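Local coordinates for protein alpha-glucosidase (Bacteroides thetaiotaomicron, PDB 5XFM) that hydrolyses beta-L-arabinopyranosides and alpha-galactosides as a bifunctional, calcium-containing enzyme of glycoside hydrolase family 97, at residues V92-N97 / W279-P284; V113-R116 / D121-F124; A321-Y326 / N534-V539; C492-R497 / D545-V550. The protein carries 1 engineered substitution. All coordinates share one frame; numbering follows the deposited sequence.

Interaction 1. Residues V92-N97 / W279-P284; sequences VHYRAN and WDVVSP
Asp280 lies across one face of the Tyr94 ring, and the orientation of these two side chains defines the contact. The methylene leads: CB of Asp280 stands 3.9 Å from the centroid of the Tyr94 ring and only 19° off its normal, a CH-pi contact displaced toward the rim. Behind it the carboxylate stacks on the ring at a tilt, the planes 27° apart, with CG of Asp280 3.5 Å from CD1 of Tyr94. The ring gets there because CG of Tyr94 is anti to the backbone N (chi1 179°), which carries it off strand 91-104 over the end of helix 277-280. Its hydroxyl continues to Val281, where OH of Tyr94 meets CG1 of Val281 at 3.8 Å. At the other end of the carboxylate, CG1 of Val92 lies 3.9 Å from OD1 of Asp280, the two side chains crossing at about a right angle. With a serine at Tyr94, Asp280 would probably lose the flat surface beneath its CB and carboxylate, and Val281 CG1 its neighbour in this strand. A carboxylate over the electron-rich face of a ring would be expected to gain little electrostatically. OD1 is satisfied by hydrogen bonds with Tyr82 OH and Thr276 OG1, which may disperse its charge, so the contact with Tyr94 is best read as dispersion and CH-pi packing around an acid oriented from elsewhere.

Interaction 2. Residues V113-R116 / D121-F124; sequences VIFR and DVAF
Phe115 and Phe124 form a non-hydrogen-bonded antiparallel pair, their CA atoms 4.4 Å apart and their side chains side by side. Along Phe115, CB leads to a CG anti to the carbonyl carbon (chi1 -56°), which sets the CD2/CE2 edge alongside CB of Phe124. CG lies 4.2 Å from CB of Phe124. One step further, CD2 closes to 3.6 Å on that same CB, while CG1 of Val122 approaches CD2 from the ring edge at 4.5 Å. CE2 is 3.9 Å from CB of Phe124 and 4.1 Å from its CG. The side chain also packs on Leu28 and Val30 of strand 26-31. The rings barely overlap: their planes differ by 28°, but the centroids are 5.6 Å apart. Cut back to alanine, this position would lack the ring, and a gap beside Phe124 CB, Val122, Leu28 and Val30 is likely to result. Next along, Arg116 and Ala123 form the hydrogen-bonded pair: N of Arg116 to O of Ala123 is 2.8 Å and nearly straight (170°), and N of Ala123 returns the bond. With only a short turn joining strands 110-117 and 121-128, this antiparallel ladder is a beta hairpin in the large sheet of the N-terminal, galactose-mutarotase-like domain.

Interaction 3. Residues A321-Y326 / N534-V539; sequences ASAMGY and NNLKDV
Leu536 reaches Ala323 and Met324 with its two methyls, CD1 touching CB of Ala323 at 4.3 Å and CD2 touching SD of Met324 at 4.2 Å. The contact is apolar and, with 91 Å² buried in all, light. The methionine and leucine side chains run antiparallel past one another; the methionine chain is bent at chi2 and chi3 (-64° and -62°), which turns its sulfur toward the leucine. Its CB meanwhile rests over one face of the Tyr326 ring.

Hydrogen bonds act within each segment. Helix 311-324 ends in a Schellman motif, with N of Tyr326 bonded to O of Ala321 at 2.7 Å and N of Gly325 more weakly to O of Ser322; Gly325, with positive phi, is the C-prime residue. In 534-539 the carboxylate of Asp538 holds two amides, each oxygen through its syn lone pair: ND2 of Asn534 gives OD2 a bond of 2.9 Å, while ND2 of Asn535 gives OD1 a longer one of 3.3 Å. O of Asn534 also accepts from the backbone N atoms of Lys537 and Asp538.

Beside the contact runs helix 541-549, whose Met544 touches both Met324 and Leu536, so the end of a barrel helix and the short helix 535-538 meet along its flank.

Interaction 4. Residues C492-R497 / D545-V550; sequences CLLNKR and DFMKRV. Engineered in segment 492-497: Leu493 (natural residue Phe).
OD1 of Asn495 is gripped by two side-chain amides, ND2 of Asn535 and ND2 of Asn534, and this anchors the loop whose Cys492 and Leu494 touch Met547. The buried oxygen thus has two donors, while ND2 of Asn495 makes a weak bond to O of Arg497 at 3.4 Å.

The contact proper is sulfur against sulfur. SG of Cys492 lies 3.6 Å from SD of Met547 and 3.8 Å from CE of Met547, a van der Waals approach with the S atoms far beyond bonding distance. SG stands anti to the backbone N of Cys492, and the methionine chain folds at chi2 and chi3 (-54° and -65°), bringing its sulfur and terminal methyl together onto the thiol. Leu494 meets the same chain nearer its root, CD1 of the leucine resting 4.3 Å from CG of Met547. The engineered Leu493, a phenylalanine in the natural sequence, takes no part and packs on Leu303 and Ala530 instead.

Thr519 of helix 512-521 touches both Cys492 and Met547, closing the contact from a third element. Helix 541-549 is tied further by Met547 O, which accepts from Tyr326 OH after helix 311-324, and the preceding residue, Phe546, packs on Leu639 and Ile641 of strand 636-641.

Interactions 1 and 2 belong to the N-terminal domain and interactions 3 and 4 to the family 97 catalytic domain; the centres of 1 and 3 lie about 41 Å apart. Interaction 2 is a buried hairpin knitted by backbone bonds, nested within the chain loop that interaction 1 closes, and the two touch where Tyr94 OH packs on Arg116 CB and Val281 on Ala123. Interaction 1 is partly buried and sets an acid on a ring. Interactions 3 and 4, about 9 Å between centres, alternate along the chain and share bonds among their asparagines. Both bring apolar and sulfur-bearing side chains together, but 4 is buried, whereas 3 reaches the surface at Ala323.

Interaction 1. Residues V92-N97 / W279-P284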
loop_
_atom_site.group_PDB
_atom_site.type_symbol
_atom_site.label_atom_id
_atom_site.label_comp_id
_atom_site.label_asym_id
_atom_site.label_seq_id
_atom_site.Cartn_x
_atom_site.Cartn_y
_atom_site.Cartn_z
ATOM N N VAL A 92 -4.398 16.984 -6.476
ATOM C CA VAL A 92 -3.252 16.776 -7.350
ATOM C C VAL A 92 -3.334 17.567 -8.653
ATOM O O VAL A 92 -4.346 17.530 -9.369
ATOM C CB VAL A 92 -3.068 15.280 -7.680
ATOM C CG1 VAL A 92 -1.916 15.080 -8.662
ATOM C CG2 VAL A 92 -2.839 14.480 -6.403
ATOM N N HIS A 93 -2.260 18.306 -8.929
ATOM C CA HIS A 93 -2.056 18.935 -10.226
ATOM C C HIS A 93 -1.122 18.053 -11.053
ATOM O O HIS A 93 0.098 18.124 -10.920
ATOM C CB HIS A 93 -1.473 20.341 -10.077
ATOM C CG HIS A 93 -1.300 21.065 -11.379
ATOM N ND1 HIS A 93 -0.438 22.130 -11.532
ATOM C CD2 HIS A 93 -1.895 20.888 -12.584
ATOM C CE1 HIS A 93 -0.499 22.569 -12.776
ATOM N NE2 HIS A 93 -1.378 21.834 -13.435
ATOM N N TYR A 94 -1.710 17.210 -11.891
ATOM C CA TYR A 94 -0.965 16.253 -12.690
ATOM C C TYR A 94 -0.513 16.855 -14.034
ATOM O O TYR A 94 -1.325 17.270 -14.866
ATOM C CB TYR A 94 -1.821 15.003 -12.908
ATOM C CG TYR A 94 -1.168 13.937 -13.745
ATOM C CD1 TYR A 94 0.118 13.486 -13.462
ATOM C CD2 TYR A 94 -1.849 13.362 -14.810
ATOM C CE1 TYR A 94 0.714 12.501 -14.235
ATOM C CE2 TYR A 94 -1.264 12.377 -15.587
ATOM C CZ TYR A 94 0.015 11.953 -15.297
ATOM O OH TYR A 94 0.590 10.977 -16.075
ATOM N N ARG A 95 0.801 16.872 -14.223
ATOM C CA ARG A 95 1.454 17.451 -15.392
ATOM C C ARG A 95 2.471 16.453 -15.919
ATOM O O ARG A 95 3.435 16.122 -15.231
ATOM C CB ARG A 95 2.124 18.777 -15.018
ATOM C CG ARG A 95 2.957 19.453 -16.096
ATOM C CD ARG A 95 2.211 19.739 -17.392
ATOM N NE ARG A 95 3.105 20.344 -18.384
ATOM C CZ ARG A 95 3.747 19.672 -19.335
ATOM N NH1 ARG A 95 3.578 18.365 -19.457
ATOM N NH2 ARG A 95 4.553 20.309 -20.177
ATOM N N ALA A 96 2.252 15.967 -17.137
ATOM C CA ALA A 96 3.136 14.951 -17.700
ATOM C C ALA A 96 3.216 15.033 -19.217
ATOM O O ALA A 96 2.355 15.630 -19.865
ATOM C CB ALA A 96 2.675 13.569 -17.284
ATOM N N ASN A 97 4.256 14.434 -19.785
ATOM C CA ASN A 97 4.341 14.301 -21.232
ATOM C C ASN A 97 4.112 12.860 -21.655
ATOM O O ASN A 97 4.663 11.936 -21.064
ATOM C CB ASN A 97 5.684 14.814 -21.756
ATOM C CG ASN A 97 5.812 16.321 -21.648
ATOM O OD1 ASN A 97 4.836 17.050 -21.823
ATOM N ND2 ASN A 97 7.016 16.797 -21.353
ATOM N N TRP A 279 -2.225 6.801 -8.585
ATOM C CA TRP A 279 -3.514 7.437 -8.814
ATOM C C TRP A 279 -3.503 8.389 -10.035
ATOM O O TRP A 279 -4.556 8.775 -10.536
ATOM C CB TRP A 279 -3.945 8.160 -7.535
ATOM C CG TRP A 279 -3.886 7.226 -6.359
ATOM C CD1 TRP A 279 -4.805 6.277 -6.023
ATOM C CD2 TRP A 279 -2.828 7.116 -5.395
ATOM N NE1 TRP A 279 -4.396 5.595 -4.902
ATOM C CE2 TRP A 279 -3.186 6.091 -4.498
ATOM C CE3 TRP A 279 -1.619 7.793 -5.199
ATOM C CZ2 TRP A 279 -2.382 5.729 -3.418
ATOM C CZ3 TRP A 279 -0.815 7.424 -4.126
ATOM C CH2 TRP A 279 -1.202 6.405 -3.250
ATOM N N ASP A 280 -2.317 8.751 -10.520
ATOM C CA ASP A 280 -2.205 9.679 -11.655
ATOM C C ASP A 280 -2.822 9.148 -12.946
ATOM O O ASP A 280 -3.370 9.906 -13.742
ATOM C CB ASP A 280 -0.744 10.025 -11.936
ATOM C CG ASP A 280 -0.172 11.013 -10.946
ATOM O OD1 ASP A 280 -0.955 11.639 -10.189
ATOM O OD2 ASP A 280 1.068 11.176 -10.944
ATOM N N VAL A 281 -2.743 7.841 -13.150
ATOM C CA VAL A 281 -3.106 7.264 -14.438
ATOM C C VAL A 281 -4.319 6.334 -14.393
ATOM O O VAL A 281 -4.553 5.583 -15.338
ATOM C CB VAL A 281 -1.904 6.499 -15.031
ATOM C CG1 VAL A 281 -0.753 7.459 -15.311
ATOM C CG2 VAL A 281 -1.454 5.411 -14.082
ATOM N N VAL A 282 -5.080 6.374 -13.299
ATOM C CA VAL A 282 -6.323 5.606 -13.205
ATOM C C VAL A 282 -7.534 6.495 -12.897
ATOM O O VAL A 282 -7.389 7.614 -12.402
ATOM C CB VAL A 282 -6.222 4.494 -12.126
ATOM C CG1 VAL A 282 -5.011 3.614 -12.398
ATOM C CG2 VAL A 282 -6.137 5.095 -10.730
ATOM N N SER A 283 -8.728 5.971 -13.166
ATOM C CA SER A 283 -9.972 6.695 -12.910
ATOM C C SER A 283 -10.974 5.806 -12.174
ATOM O O SER A 283 -10.881 4.583 -12.257
ATOM C CB SER A 283 -10.572 7.195 -14.233
ATOM O OG SER A 283 -9.573 7.808 -15.032
ATOM N N PRO A 284 -11.931 6.418 -11.451
ATOM C CA PRO A 284 -13.000 5.653 -10.793
ATOM C C PRO A 284 -13.769 4.770 -11.768
ATOM O O PRO A 284 -14.070 5.200 -12.881
ATOM C CB PRO A 284 -13.902 6.743 -10.211
ATOM C CG PRO A 284 -12.973 7.870 -9.930
ATOM C CD PRO A 284 -11.944 7.834 -11.038
#

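Interaction 2. Residues V113-R116 / D121-F124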
loop_
_atom_site.group_PDB
_atom_site.type_symbol
_atom_site.label_atom_id
_atom_site.label_comp_id
_atom_site.label_asym_id
_atom_site.label_seq_id
_atom_site.Cartn_x
_atom_site.Cartn_y
_atom_site.Cartn_z
ATOM N N VAL A 113 2.562 1.084 -27.259
ATOM C CA VAL A 113 3.157 1.316 -25.937
ATOM C C VAL A 113 3.046 2.793 -25.578
ATOM O O VAL A 113 3.461 3.653 -26.342
ATOM C CB VAL A 113 4.649 0.888 -25.870
ATOM C CG1 VAL A 113 5.164 0.939 -24.434
ATOM C CG2 VAL A 113 4.841 -0.495 -26.446
ATOM N N ILE A 114 2.480 3.085 -24.413
ATOM C CA ILE A 114 2.254 4.464 -23.986
ATOM C C ILE A 114 3.039 4.791 -22.731
ATOM O O ILE A 114 2.909 4.097 -21.719
ATOM C CB ILE A 114 0.760 4.748 -23.707
ATOM C CG1 ILE A 114 -0.068 4.592 -24.979
ATOM C CG2 ILE A 114 0.582 6.157 -23.157
ATOM C CD1 ILE A 114 -0.518 3.195 -25.250
ATOM N N PHE A 115 3.818 5.867 -22.805
ATOM C CA PHE A 115 4.587 6.388 -21.677
ATOM C C PHE A 115 4.029 7.721 -21.194
ATOM O O PHE A 115 3.834 8.633 -21.985
ATOM C CB PHE A 115 6.059 6.583 -22.062
ATOM C CG PHE A 115 6.733 5.344 -22.585
ATOM C CD1 PHE A 115 6.654 5.005 -23.926
ATOM C CD2 PHE A 115 7.459 4.523 -21.731
ATOM C CE1 PHE A 115 7.286 3.872 -24.410
ATOM C CE2 PHE A 115 8.093 3.383 -22.206
ATOM C CZ PHE A 115 8.007 3.056 -23.547
ATOM N N ARG A 116 3.739 7.823 -19.905
ATOM C CA ARG A 116 3.390 9.103 -19.297
ATOM C C ARG A 116 4.455 9.480 -18.287
ATOM O O ARG A 116 4.646 8.796 -17.283
ATOM C CB ARG A 116 2.013 9.040 -18.643
ATOM C CG ARG A 116 0.885 8.904 -19.645
ATOM C CD ARG A 116 -0.455 8.670 -18.975
ATOM N NE ARG A 116 -1.509 8.529 -19.974
ATOM C CZ ARG A 116 -2.763 8.186 -19.698
ATOM N NH1 ARG A 116 -3.124 7.927 -18.447
ATOM N NH2 ARG A 116 -3.651 8.082 -20.679
ATOM N N ASP A 121 8.078 10.578 -12.245
ATOM C CA ASP A 121 7.428 9.289 -12.447
ATOM C C ASP A 121 7.224 8.934 -13.913
ATOM O O ASP A 121 6.923 9.784 -14.750
ATOM C CB ASP A 121 6.075 9.253 -11.731
ATOM C CG ASP A 121 6.188 9.584 -10.260
ATOM O OD1 ASP A 121 6.157 10.786 -9.920
ATOM O OD2 ASP A 121 6.312 8.644 -9.446
ATOM N N VAL A 122 7.392 7.654 -14.203
ATOM C CA VAL A 122 7.067 7.088 -15.497
ATOM C C VAL A 122 5.960 6.056 -15.321
ATOM O O VAL A 122 6.066 5.180 -14.479
ATOM C CB VAL A 122 8.284 6.419 -16.145
ATOM C CG1 VAL A 122 7.877 5.720 -17.433
ATOM C CG2 VAL A 122 9.388 7.442 -16.399
ATOM N N ALA A 123 4.878 6.178 -16.075
ATOM C CA ALA A 123 3.861 5.132 -16.077
ATOM C C ALA A 123 3.703 4.637 -17.497
ATOM O O ALA A 123 3.510 5.433 -18.395
ATOM C CB ALA A 123 2.540 5.646 -15.539
ATOM N N PHE A 124 3.812 3.340 -17.738
ATOM C CA PHE A 124 3.671 2.912 -19.122
ATOM C C PHE A 124 2.855 1.650 -19.261
ATOM O O PHE A 124 2.812 0.827 -18.356
ATOM C CB PHE A 124 5.045 2.748 -19.797
ATOM C CG PHE A 124 5.814 1.530 -19.372
ATOM C CD1 PHE A 124 6.665 1.581 -18.281
ATOM C CD2 PHE A 124 5.731 0.350 -20.096
ATOM C CE1 PHE A 124 7.387 0.476 -17.902
ATOM C CE2 PHE A 124 6.452 -0.764 -19.715
ATOM C CZ PHE A 124 7.280 -0.698 -18.614
#

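Interaction 3. Residues A321-Y326 / N534-V539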
loop_
_atom_site.group_PDB
_atom_site.type_symbol
_atom_site.label_atom_id
_atom_site.label_comp_id
_atom_site.label_asym_id
_atom_site.label_seq_id
_atom_site.Cartn_x
_atom_site.Cartn_y
_atom_site.Cartn_z
ATOM N N ALA A 321 -14.752 2.697 22.532
ATOM C CA ALA A 321 -14.845 3.565 21.358
ATOM C C ALA A 321 -15.619 4.829 21.702
ATOM O O ALA A 321 -15.205 5.929 21.358
ATOM C CB ALA A 321 -15.502 2.836 20.198
ATOM N N SER A 322 -16.739 4.668 22.398
ATOM C CA SER A 322 -17.540 5.814 22.811
ATOM C C SER A 322 -16.740 6.782 23.684
ATOM O O SER A 322 -16.793 7.997 23.491
ATOM C CB SER A 322 -18.788 5.350 23.558
ATOM O OG SER A 322 -19.679 6.427 23.753
ATOM N N ALA A 323 -15.996 6.234 24.639
ATOM C CA ALA A 323 -15.173 7.031 25.543
ATOM C C ALA A 323 -14.040 7.735 24.801
ATOM O O ALA A 323 -13.635 8.840 25.159
ATOM C CB ALA A 323 -14.609 6.151 26.656
ATOM N N MET A 324 -13.518 7.074 23.778
ATOM C CA MET A 324 -12.467 7.644 22.956
ATOM C C MET A 324 -13.033 8.617 21.918
ATOM O O MET A 324 -12.296 9.379 21.295
ATOM C CB MET A 324 -11.678 6.526 22.274
ATOM C CG MET A 324 -10.849 5.703 23.240
ATOM S SD MET A 324 -9.543 6.654 24.042
ATOM C CE MET A 324 -8.561 7.149 22.625
ATOM N N GLY A 325 -14.350 8.585 21.733
ATOM C CA GLY A 325 -14.983 9.409 20.720
ATOM C C GLY A 325 -14.692 8.839 19.346
ATOM O O GLY A 325 -14.729 9.554 18.340
ATOM N N TYR A 326 -14.381 7.547 19.305
ATOM C CA TYR A 326 -14.064 6.886 18.044
ATOM C C TYR A 326 -15.334 6.543 17.278
ATOM O O TYR A 326 -16.370 6.232 17.877
ATOM C CB TYR A 326 -13.223 5.628 18.278
ATOM C CG TYR A 326 -11.745 5.912 18.452
ATOM C CD1 TYR A 326 -11.282 7.216 18.600
ATOM C CD2 TYR A 326 -10.812 4.883 18.439
ATOM C CE1 TYR A 326 -9.936 7.482 18.751
ATOM C CE2 TYR A 326 -9.462 5.141 18.588
ATOM C CZ TYR A 326 -9.031 6.442 18.743
ATOM O OH TYR A 326 -7.692 6.705 18.892
ATOM N N ASN A 534 -7.989 -0.835 29.136
ATOM C CA ASN A 534 -7.045 -0.661 30.237
ATOM C C ASN A 534 -6.052 0.480 30.011
ATOM O O ASN A 534 -5.456 0.982 30.966
ATOM C CB ASN A 534 -6.292 -1.966 30.490
ATOM C CG ASN A 534 -5.591 -2.481 29.255
ATOM O OD1 ASN A 534 -6.221 -3.054 28.369
ATOM N ND2 ASN A 534 -4.280 -2.298 29.198
ATOM N N ASN A 535 -5.873 0.891 28.753
ATOM C CA ASN A 535 -4.963 1.987 28.440
ATOM C C ASN A 535 -5.442 3.309 29.031
ATOM O O ASN A 535 -4.650 4.229 29.239
ATOM C CB ASN A 535 -4.770 2.134 26.934
ATOM C CG ASN A 535 -4.062 0.944 26.320
ATOM O OD1 ASN A 535 -4.128 0.730 25.109
ATOM N ND2 ASN A 535 -3.403 0.141 27.159
ATOM N N LEU A 536 -6.736 3.423 29.301
ATOM C CA LEU A 536 -7.204 4.664 29.906
ATOM C C LEU A 536 -6.753 4.743 31.364
ATOM O O LEU A 536 -6.803 5.813 31.968
ATOM C CB LEU A 536 -8.722 4.792 29.809
ATOM C CG LEU A 536 -9.242 5.325 28.474
ATOM C CD1 LEU A 536 -10.758 5.450 28.503
ATOM C CD2 LEU A 536 -8.586 6.658 28.129
ATOM N N LYS A 537 -6.273 3.622 31.908
ATOM C CA LYS A 537 -5.744 3.603 33.273
ATOM C C LYS A 537 -4.215 3.456 33.365
ATOM O O LYS A 537 -3.596 4.043 34.253
ATOM C CB LYS A 537 -6.400 2.471 34.069
ATOM C CG LYS A 537 -7.909 2.616 34.258
ATOM C CD LYS A 537 -8.263 3.784 35.168
ATOM C CE LYS A 537 -9.765 3.867 35.408
ATOM N NZ LYS A 537 -10.500 4.268 34.171
ATOM N N ASP A 538 -3.604 2.685 32.465
ATOM C CA ASP A 538 -2.173 2.379 32.593
ATOM C C ASP A 538 -1.284 3.073 31.558
ATOM O O ASP A 538 -0.099 2.754 31.428
ATOM C CB ASP A 538 -1.939 0.862 32.540
ATOM C CG ASP A 538 -2.492 0.212 31.280
ATOM O OD1 ASP A 538 -2.538 0.871 30.218
ATOM O OD2 ASP A 538 -2.874 -0.979 31.355
ATOM N N VAL A 539 -1.856 4.028 30.834
ATOM C CA VAL A 539 -1.096 4.819 29.878
ATOM C C VAL A 539 -1.164 6.291 30.277
ATOM O O VAL A 539 -2.244 6.790 30.598
ATOM C CB VAL A 539 -1.632 4.634 28.443
ATOM C CG1 VAL A 539 -0.913 5.559 27.460
ATOM C CG2 VAL A 539 -1.499 3.181 28.012
#

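Interaction 4. Residues C492-R497 / D545-V550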
loop_
_atom_site.group_PDB
_atom_site.type_symbol
_atom_site.label_atom_id
_atom_site.label_comp_id
_atom_site.label_asym_id
_atom_site.label_seq_id
_atom_site.Cartn_x
_atom_site.Cartn_y
_atom_site.Cartn_z
ATOM N N CYS A 492 0.021 1.532 16.798
ATOM C CA CYS A 492 -0.134 2.235 18.071
ATOM C C CYS A 492 -0.501 1.277 19.194
ATOM O O CYS A 492 -1.653 1.213 19.626
ATOM C CB CYS A 492 -1.167 3.357 17.992
ATOM S SG CYS A 492 -1.077 4.473 19.420
ATOM N N LEU A 493 0.492 0.522 19.644
ATOM C CA LEU A 493 0.343 -0.334 20.808
ATOM C C LEU A 493 0.859 0.412 22.026
ATOM O O LEU A 493 2.057 0.664 22.145
ATOM C CB LEU A 493 1.102 -1.652 20.623
ATOM C CG LEU A 493 0.475 -2.660 19.659
ATOM C CD1 LEU A 493 1.527 -3.299 18.775
ATOM C CD2 LEU A 493 -0.280 -3.722 20.432
ATOM N N LEU A 494 -0.044 0.777 22.927
ATOM C CA LEU A 494 0.358 1.530 24.102
ATOM C C LEU A 494 0.525 0.594 25.297
ATOM O O LEU A 494 1.118 0.966 26.305
ATOM C CB LEU A 494 -0.644 2.648 24.390
ATOM C CG LEU A 494 -0.591 3.762 23.339
ATOM C CD1 LEU A 494 -1.568 4.882 23.645
ATOM C CD2 LEU A 494 0.823 4.316 23.250
ATOM N N ASN A 495 0.019 -0.630 25.162
ATOM C CA ASN A 495 0.374 -1.722 26.065
ATOM C C ASN A 495 1.884 -1.974 26.069
ATOM O O ASN A 495 2.539 -1.836 25.037
ATOM C CB ASN A 495 -0.364 -3.002 25.661
ATOM C CG ASN A 495 -1.667 -3.197 26.415
ATOM O OD1 ASN A 495 -2.273 -2.242 26.901
ATOM N ND2 ASN A 495 -2.126 -4.438 26.477
ATOM N N LYS A 496 2.437 -2.341 27.222
ATOM C CA LYS A 496 3.850 -2.702 27.295
ATOM C C LYS A 496 4.024 -4.186 27.054
ATOM O O LYS A 496 5.056 -4.635 26.554
ATOM C CB LYS A 496 4.455 -2.334 28.643
ATOM C CG LYS A 496 4.521 -0.858 28.940
ATOM C CD LYS A 496 4.847 -0.644 30.408
ATOM C CE LYS A 496 4.817 0.823 30.775
ATOM N NZ LYS A 496 6.047 1.500 30.272
ATOM N N ARG A 497 3.009 -4.951 27.431
ATOM C CA ARG A 497 3.026 -6.380 27.201
ATOM C C ARG A 497 1.825 -6.761 26.352
ATOM O O ARG A 497 0.683 -6.401 26.668
ATOM C CB ARG A 497 3.028 -7.142 28.526
ATOM C CG ARG A 497 4.257 -6.870 29.379
ATOM C CD ARG A 497 5.533 -7.321 28.683
ATOM N NE ARG A 497 5.541 -8.758 28.422
ATOM C CZ ARG A 497 5.884 -9.675 29.321
ATOM N NH1 ARG A 497 6.237 -9.303 30.547
ATOM N NH2 ARG A 497 5.873 -10.963 28.997
ATOM N N ASP A 545 -4.822 11.291 25.360
ATOM C CA ASP A 545 -5.345 12.583 24.940
ATOM C C ASP A 545 -5.009 12.827 23.483
ATOM O O ASP A 545 -5.860 13.272 22.715
ATOM C CB ASP A 545 -4.802 13.723 25.809
ATOM C CG ASP A 545 -5.497 13.813 27.157
ATOM O OD1 ASP A 545 -6.688 13.446 27.240
ATOM O OD2 ASP A 545 -4.865 14.273 28.130
ATOM N N PHE A 546 -3.764 12.553 23.104
ATOM C CA PHE A 546 -3.395 12.669 21.700
ATOM C C PHE A 546 -4.262 11.753 20.837
ATOM O O PHE A 546 -4.820 12.187 19.823
ATOM C CB PHE A 546 -1.928 12.320 21.469
ATOM C CG PHE A 546 -1.565 12.196 20.007
ATOM C CD1 PHE A 546 -1.263 13.323 19.260
ATOM C CD2 PHE A 546 -1.567 10.965 19.374
ATOM C CE1 PHE A 546 -0.948 13.219 17.919
ATOM C CE2 PHE A 546 -1.257 10.858 18.031
ATOM C CZ PHE A 546 -0.944 11.982 17.306
ATOM N N MET A 547 -4.372 10.488 21.246
ATOM C CA MET A 547 -5.099 9.495 20.455
ATOM C C MET A 547 -6.562 9.891 20.290
ATOM O O MET A 547 -7.217 9.487 19.330
ATOM C CB MET A 547 -4.985 8.106 21.079
ATOM C CG MET A 547 -3.596 7.512 20.940
ATOM S SD MET A 547 -3.044 7.512 19.225
ATOM C CE MET A 547 -4.212 6.382 18.479
ATOM N N LYS A 548 -7.074 10.675 21.233
ATOM C CA LYS A 548 -8.421 11.212 21.092
ATOM C C LYS A 548 -8.553 12.210 19.925
ATOM O O LYS A 548 -9.643 12.385 19.379
ATOM C CB LYS A 548 -8.867 11.864 22.399
ATOM C CG LYS A 548 -9.428 10.868 23.407
ATOM C CD LYS A 548 -9.416 11.434 24.818
ATOM C CE LYS A 548 -10.526 10.824 25.670
ATOM N NZ LYS A 548 -10.003 10.044 26.827
ATOM N N ARG A 549 -7.457 12.863 19.544
ATOM C CA ARG A 549 -7.508 13.892 18.499
ATOM C C ARG A 549 -6.865 13.473 17.184
ATOM O O ARG A 549 -6.813 14.266 16.242
ATOM C CB ARG A 549 -6.832 15.180 18.976
ATOM C CG ARG A 549 -7.355 15.724 20.293
ATOM C CD ARG A 549 -6.830 17.128 20.564
ATOM N NE ARG A 549 -6.313 17.261 21.925
ATOM C CZ ARG A 549 -5.074 17.650 22.225
ATOM N NH1 ARG A 549 -4.216 17.962 21.259
ATOM N NH2 ARG A 549 -4.693 17.732 23.494
ATOM N N VAL A 550 -6.377 12.239 17.110
ATOM C CA VAL A 550 -5.659 11.784 15.919
ATOM C C VAL A 550 -6.516 11.795 14.640
ATOM O O VAL A 550 -7.659 11.330 14.627
ATOM C CB VAL A 550 -5.061 10.357 16.150
ATOM C CG1 VAL A 550 -6.147 9.296 16.243
ATOM C CG2 VAL A 550 -4.047 10.011 15.070
#